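Local coordinates for protein D-alanyl transferase DltD (Enterococcus faecium TX0133A04, PDB 6PFX) that probably transfers D-alanine to lipoteichoic acid at the cell membrane, as a member of the DltD family within the SGNH hydrolase clan, at residues A[39-44]-A[91-96]; A[265-270]-A[389-394]. One frame throughout, in Å; residues are numbered along the deposited sequence.

Interaction 1 (A[39-44]-A[91-96]); sequences YIPFFG and DAMKNK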
# COMPACT_ATOMS: atom_id res chain seq x y z
N TYR A 39 1.86 1.91 17.31
CA TYR A 39 1.18 1.75 16.02
C TYR A 39 2.16 1.89 14.87
O TYR A 39 2.79 2.94 14.69
CB TYR A 39 0.02 2.74 15.88
CG TYR A 39 -1.17 2.30 16.69
CD1 TYR A 39 -1.90 1.19 16.32
CD2 TYR A 39 -1.54 2.99 17.82
CE1 TYR A 39 -2.97 0.77 17.07
CE2 TYR A 39 -2.61 2.59 18.57
CZ TYR A 39 -3.32 1.47 18.20
OH TYR A 39 -4.39 1.05 18.95
N ILE A 40 2.27 0.83 14.08
CA ILE A 40 3.16 0.77 12.93
C ILE A 40 2.30 0.80 11.67
O ILE A 40 1.45 -0.09 11.49
CB ILE A 40 4.06 -0.49 12.97
CG1 ILE A 40 4.99 -0.47 14.19
CG2 ILE A 40 4.81 -0.65 11.63
CD1 ILE A 40 5.92 0.76 14.30
N PRO A 41 2.47 1.77 10.78
CA PRO A 41 1.60 1.81 9.59
C PRO A 41 1.94 0.68 8.62
O PRO A 41 3.12 0.41 8.36
CB PRO A 41 1.87 3.19 8.98
CG PRO A 41 3.28 3.50 9.41
CD PRO A 41 3.41 2.92 10.81
N PHE A 42 0.90 -0.01 8.16
CA PHE A 42 0.98 -1.02 7.10
C PHE A 42 0.21 -0.46 5.90
O PHE A 42 -1.02 -0.32 5.95
CB PHE A 42 0.35 -2.34 7.53
CG PHE A 42 1.24 -3.23 8.37
CD1 PHE A 42 1.77 -2.80 9.58
CD2 PHE A 42 1.50 -4.53 7.95
CE1 PHE A 42 2.57 -3.65 10.34
CE2 PHE A 42 2.26 -5.38 8.71
CZ PHE A 42 2.80 -4.95 9.92
N PHE A 43 0.94 -0.11 4.85
CA PHE A 43 0.37 0.42 3.62
C PHE A 43 0.21 -0.71 2.61
O PHE A 43 1.01 -1.64 2.54
CB PHE A 43 1.27 1.50 3.00
CG PHE A 43 1.39 2.74 3.84
CD1 PHE A 43 0.45 3.76 3.74
CD2 PHE A 43 2.45 2.90 4.72
CE1 PHE A 43 0.56 4.90 4.51
CE2 PHE A 43 2.55 4.04 5.50
CZ PHE A 43 1.62 5.04 5.38
N GLY A 44 -0.83 -0.59 1.79
CA GLY A 44 -1.08 -1.60 0.79
C GLY A 44 -2.42 -1.41 0.11
O GLY A 44 -2.74 -0.31 -0.34
N ASP A 91 4.53 15.23 10.70
CA ASP A 91 5.56 14.82 11.64
C ASP A 91 5.18 13.57 12.42
O ASP A 91 6.05 12.99 13.07
CB ASP A 91 5.85 15.93 12.65
CG ASP A 91 6.68 17.05 12.06
OD1 ASP A 91 7.20 16.88 10.94
OD2 ASP A 91 6.82 18.10 12.73
N ALA A 92 3.90 13.18 12.42
CA ALA A 92 3.51 11.97 13.12
C ALA A 92 4.24 10.76 12.56
O ALA A 92 4.43 9.76 13.27
CB ALA A 92 1.99 11.77 13.04
N MET A 93 4.68 10.83 11.31
CA MET A 93 5.39 9.73 10.69
C MET A 93 6.90 9.79 10.88
O MET A 93 7.59 8.84 10.50
CB MET A 93 5.12 9.72 9.18
CG MET A 93 3.74 9.30 8.84
SD MET A 93 3.62 7.52 8.89
CE MET A 93 4.61 7.02 7.47
N LYS A 94 7.44 10.85 11.45
CA LYS A 94 8.89 10.99 11.49
C LYS A 94 9.52 9.80 12.20
O LYS A 94 9.11 9.42 13.30
CB LYS A 94 9.26 12.29 12.21
CG LYS A 94 10.76 12.58 12.21
CD LYS A 94 11.11 13.87 12.93
CE LYS A 94 12.62 14.10 12.90
NZ LYS A 94 12.99 15.35 13.62
N ASN A 95 10.52 9.21 11.56
CA ASN A 95 11.37 8.18 12.13
C ASN A 95 10.66 6.85 12.38
O ASN A 95 11.27 5.94 12.93
CB ASN A 95 12.02 8.62 13.45
CG ASN A 95 12.97 9.78 13.27
OD1 ASN A 95 12.93 10.75 14.03
ND2 ASN A 95 13.85 9.67 12.29
N LYS A 96 9.40 6.70 11.99
CA LYS A 96 8.73 5.44 12.23
C LYS A 96 9.20 4.34 11.28
O LYS A 96 9.61 4.58 10.14
CB LYS A 96 7.21 5.61 12.10
CG LYS A 96 6.61 6.48 13.20
CD LYS A 96 5.09 6.50 13.16
CE LYS A 96 4.49 5.21 13.72
NZ LYS A 96 4.42 5.09 15.21
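In the three-layer alpha/beta arrangement of the SGNH hydrolases, strand 39-43 runs inside a parallel sheet between strands 68-71 and 97-101, and here the turn that delivers the chain into strand 97-101 packs against it. A 3-10 segment after helix 79-89 ends at Met93, where a type II beta turn to Lys96 begins; Lys96 N closes it on Met93 O at 3.2 Å. The turn's two ends supply the two side chains that reach the strand, so one turn makes both a polar and an apolar contact.

The polar one belongs to Lys96. Its NZ donates to Tyr39 O at 2.7 Å, lying in the carbonyl plane with a C=O...N angle of 160°, close to head-on. The chain leaves the backbone with CG anti to the carbonyl carbon, extends through chi2, then bends at chi3 (76°) and chi4 (80°), which curls the ammonium group onto the first residue of the strand. NZ has a second backbone acceptor in Leu34 O, so the charge at this largely buried contact is held by two carbonyls, and the lysine joins the end of helix 28-35 to the start of strand 39-43. On the way the lysine crosses Pro41 obliquely, CE 3.9 Å from its CD.

The remaining apolar contacts fall to Met93, whose chain, bent at chi2 and chi3, points its thioether at the strand. SD meets Pro41 CG tip to tip at 4.1 Å. Pro41 and Phe43, two residues apart on the strand, face the turn together, and both also touch Val98 of strand 97-101, as Met93 does. Beyond the sulfur, the methyl CE comes to the rim of the Phe43 ring, near its plane, 4.1 Å from CE2 and 4.2 Å from CZ.

Interaction 2 (A[265-270]-A[389-394]); sequences DYRFSP and QIPDKL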
# COMPACT_ATOMS: atom_id res chain seq x y z
N ASP A 265 0.72 -6.34 -18.99
CA ASP A 265 2.09 -5.89 -18.76
C ASP A 265 2.01 -4.87 -17.63
O ASP A 265 1.22 -3.92 -17.72
CB ASP A 265 2.68 -5.26 -20.03
CG ASP A 265 4.22 -5.29 -20.05
OD1 ASP A 265 4.84 -5.29 -18.97
OD2 ASP A 265 4.81 -5.29 -21.15
N TYR A 266 2.79 -5.10 -16.57
CA TYR A 266 2.88 -4.18 -15.44
C TYR A 266 4.23 -3.47 -15.37
O TYR A 266 4.61 -2.94 -14.32
CB TYR A 266 2.65 -4.96 -14.14
CG TYR A 266 1.34 -5.71 -14.00
CD1 TYR A 266 0.16 -5.20 -14.53
CD2 TYR A 266 1.28 -6.91 -13.29
CE1 TYR A 266 -1.04 -5.89 -14.39
CE2 TYR A 266 0.09 -7.59 -13.15
CZ TYR A 266 -1.07 -7.07 -13.67
OH TYR A 266 -2.24 -7.79 -13.51
N ARG A 267 4.97 -3.44 -16.48
CA ARG A 267 6.31 -2.87 -16.44
C ARG A 267 6.32 -1.40 -16.81
O ARG A 267 7.35 -0.76 -16.60
CB ARG A 267 7.26 -3.65 -17.35
CG ARG A 267 7.49 -5.09 -16.89
CD ARG A 267 8.27 -5.94 -17.90
NE ARG A 267 7.63 -5.83 -19.21
CZ ARG A 267 8.28 -5.87 -20.36
NH1 ARG A 267 9.59 -6.01 -20.41
NH2 ARG A 267 7.61 -5.71 -21.49
N PHE A 268 5.21 -0.85 -17.31
CA PHE A 268 5.16 0.52 -17.83
C PHE A 268 3.95 1.21 -17.24
O PHE A 268 2.82 0.77 -17.47
CB PHE A 268 5.04 0.51 -19.37
CG PHE A 268 6.04 -0.37 -20.03
CD1 PHE A 268 7.38 -0.13 -19.89
CD2 PHE A 268 5.64 -1.48 -20.75
CE1 PHE A 268 8.31 -0.98 -20.47
CE2 PHE A 268 6.55 -2.31 -21.33
CZ PHE A 268 7.89 -2.07 -21.18
N SER A 269 4.16 2.30 -16.48
CA SER A 269 3.00 2.88 -15.81
C SER A 269 3.31 4.23 -15.19
O SER A 269 4.42 4.42 -14.70
CB SER A 269 2.58 1.96 -14.66
OG SER A 269 1.39 2.38 -14.01
N PRO A 270 2.34 5.16 -15.16
CA PRO A 270 2.47 6.32 -14.27
C PRO A 270 2.65 5.93 -12.82
O PRO A 270 3.18 6.72 -12.05
CB PRO A 270 1.15 7.08 -14.46
CG PRO A 270 0.63 6.60 -15.79
CD PRO A 270 1.07 5.18 -15.91
N GLN A 389 10.45 2.85 -19.03
CA GLN A 389 11.75 2.19 -19.09
C GLN A 389 11.58 0.67 -19.09
O GLN A 389 10.92 0.11 -18.22
CB GLN A 389 12.57 2.59 -17.86
CG GLN A 389 13.82 1.75 -17.60
CD GLN A 389 15.07 2.32 -18.22
OE1 GLN A 389 15.36 3.51 -18.07
NE2 GLN A 389 15.82 1.48 -18.91
N ILE A 390 12.23 0.01 -20.05
CA ILE A 390 12.26 -1.46 -20.07
C ILE A 390 13.27 -1.93 -19.04
O ILE A 390 14.40 -1.44 -19.01
CB ILE A 390 12.62 -1.95 -21.47
CG1 ILE A 390 11.64 -1.38 -22.49
CG2 ILE A 390 12.63 -3.47 -21.50
CD1 ILE A 390 11.92 -1.79 -23.94
N PRO A 391 12.91 -2.90 -18.17
CA PRO A 391 13.81 -3.26 -17.07
C PRO A 391 15.10 -3.95 -17.48
O PRO A 391 16.06 -3.94 -16.69
CB PRO A 391 12.96 -4.22 -16.21
CG PRO A 391 11.58 -4.02 -16.60
CD PRO A 391 11.58 -3.51 -18.02
N ASP A 392 15.17 -4.58 -18.65
CA ASP A 392 16.20 -5.58 -18.89
C ASP A 392 17.61 -4.99 -18.92
O ASP A 392 18.56 -5.69 -18.55
CB ASP A 392 15.95 -6.29 -20.22
CG ASP A 392 14.64 -7.03 -20.24
OD1 ASP A 392 13.65 -6.50 -19.67
OD2 ASP A 392 14.59 -8.12 -20.84
N LYS A 393 17.78 -3.76 -19.36
CA LYS A 393 19.11 -3.17 -19.40
C LYS A 393 19.53 -2.51 -18.09
O LYS A 393 20.69 -2.09 -17.97
CB LYS A 393 19.21 -2.19 -20.57
CG LYS A 393 19.34 -2.94 -21.89
CD LYS A 393 19.11 -2.05 -23.09
CE LYS A 393 20.01 -2.46 -24.26
NZ LYS A 393 19.77 -1.62 -25.47
N LEU A 394 18.66 -2.47 -17.09
CA LEU A 394 19.01 -1.83 -15.84
C LEU A 394 20.08 -2.63 -15.12
O LEU A 394 20.02 -3.87 -15.06
CB LEU A 394 17.80 -1.73 -14.93
CG LEU A 394 16.70 -0.81 -15.42
CD1 LEU A 394 15.50 -0.90 -14.51
CD2 LEU A 394 17.18 0.64 -15.53
O HOH W 1 11.35 -7.20 -18.48
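One corner of the Phe268 ring, CZ, lies 3.7 Å above one face of the Arg267 guanidinium, toward its rim; the ring is tilted steeply against the group rather than stacked on it. The carboxylate of Asp265 lies in plane at the guanidinium's edge. The Phe268 ring in turn has Arg267 CB over the centre of one face, and the backbone of Gln389 and Ile390 at its edge, Gln389 O coming to 3.6 Å from CE1. Segment 265-270 opens with an Asx turn, in which Asp265 OD1 accepts from the backbone N of Arg267.

The same carboxylate holds the guanidinium in a bidentate, side-on salt bridge, Arg267 NH2 lying 2.9 Å from Asp265 OD2. NE gives to OD1 at 168° and NH2 to OD2 at 171°, both on syn lone pairs and almost exactly in the guanidinium plane; OD1 is thus gripped twice, the backbone N-H arriving from above the carboxylate plane. A bend at chi3 (-52°) turns the group to its partner and leaves NH1 directed at segment 389-394.

Between the two segments, carbon contacts are accompanied by a water bridge. Arg267 crosses Pro391 at about a right angle, CD lying 4.0 Å from the ring's CG, and Phe268 CE1 meets Ile390 CG1 at 3.9 Å. Near the surface, the loop before helix 271-284 is thereby joined to the C-terminal segment after helix 384-388. Lys317 of helix 308-323 donates to both Arg267 O and Gln389 O, bridging the two backbones.

Asp392 stops short of a salt bridge; a water accepts from Arg267 NH1 at 2.9 Å and donates to Asp392 OD1 at 2.7 Å.

The two contacts lie on opposite sides of the chain's centre, about 29 Å apart between their own centres and about 15 Å apart between nearest atoms, without touching. Interaction 1, its centre about 12 Å from the centre of the chain, belongs to the buried sheet; interaction 2, its centre about 20 Å from the same point, ties together loops near the surface. They follow in series along the sequence. Strand 39-43 leads toward Ser46, which with His348 and Asp345 has the geometry of a Ser-His-Asp triad, consistent with the SGNH clan; interaction 1 therefore packs the strand preceding the probable nucleophile. Interaction 2 is peripheral by comparison, and includes none of these three residues.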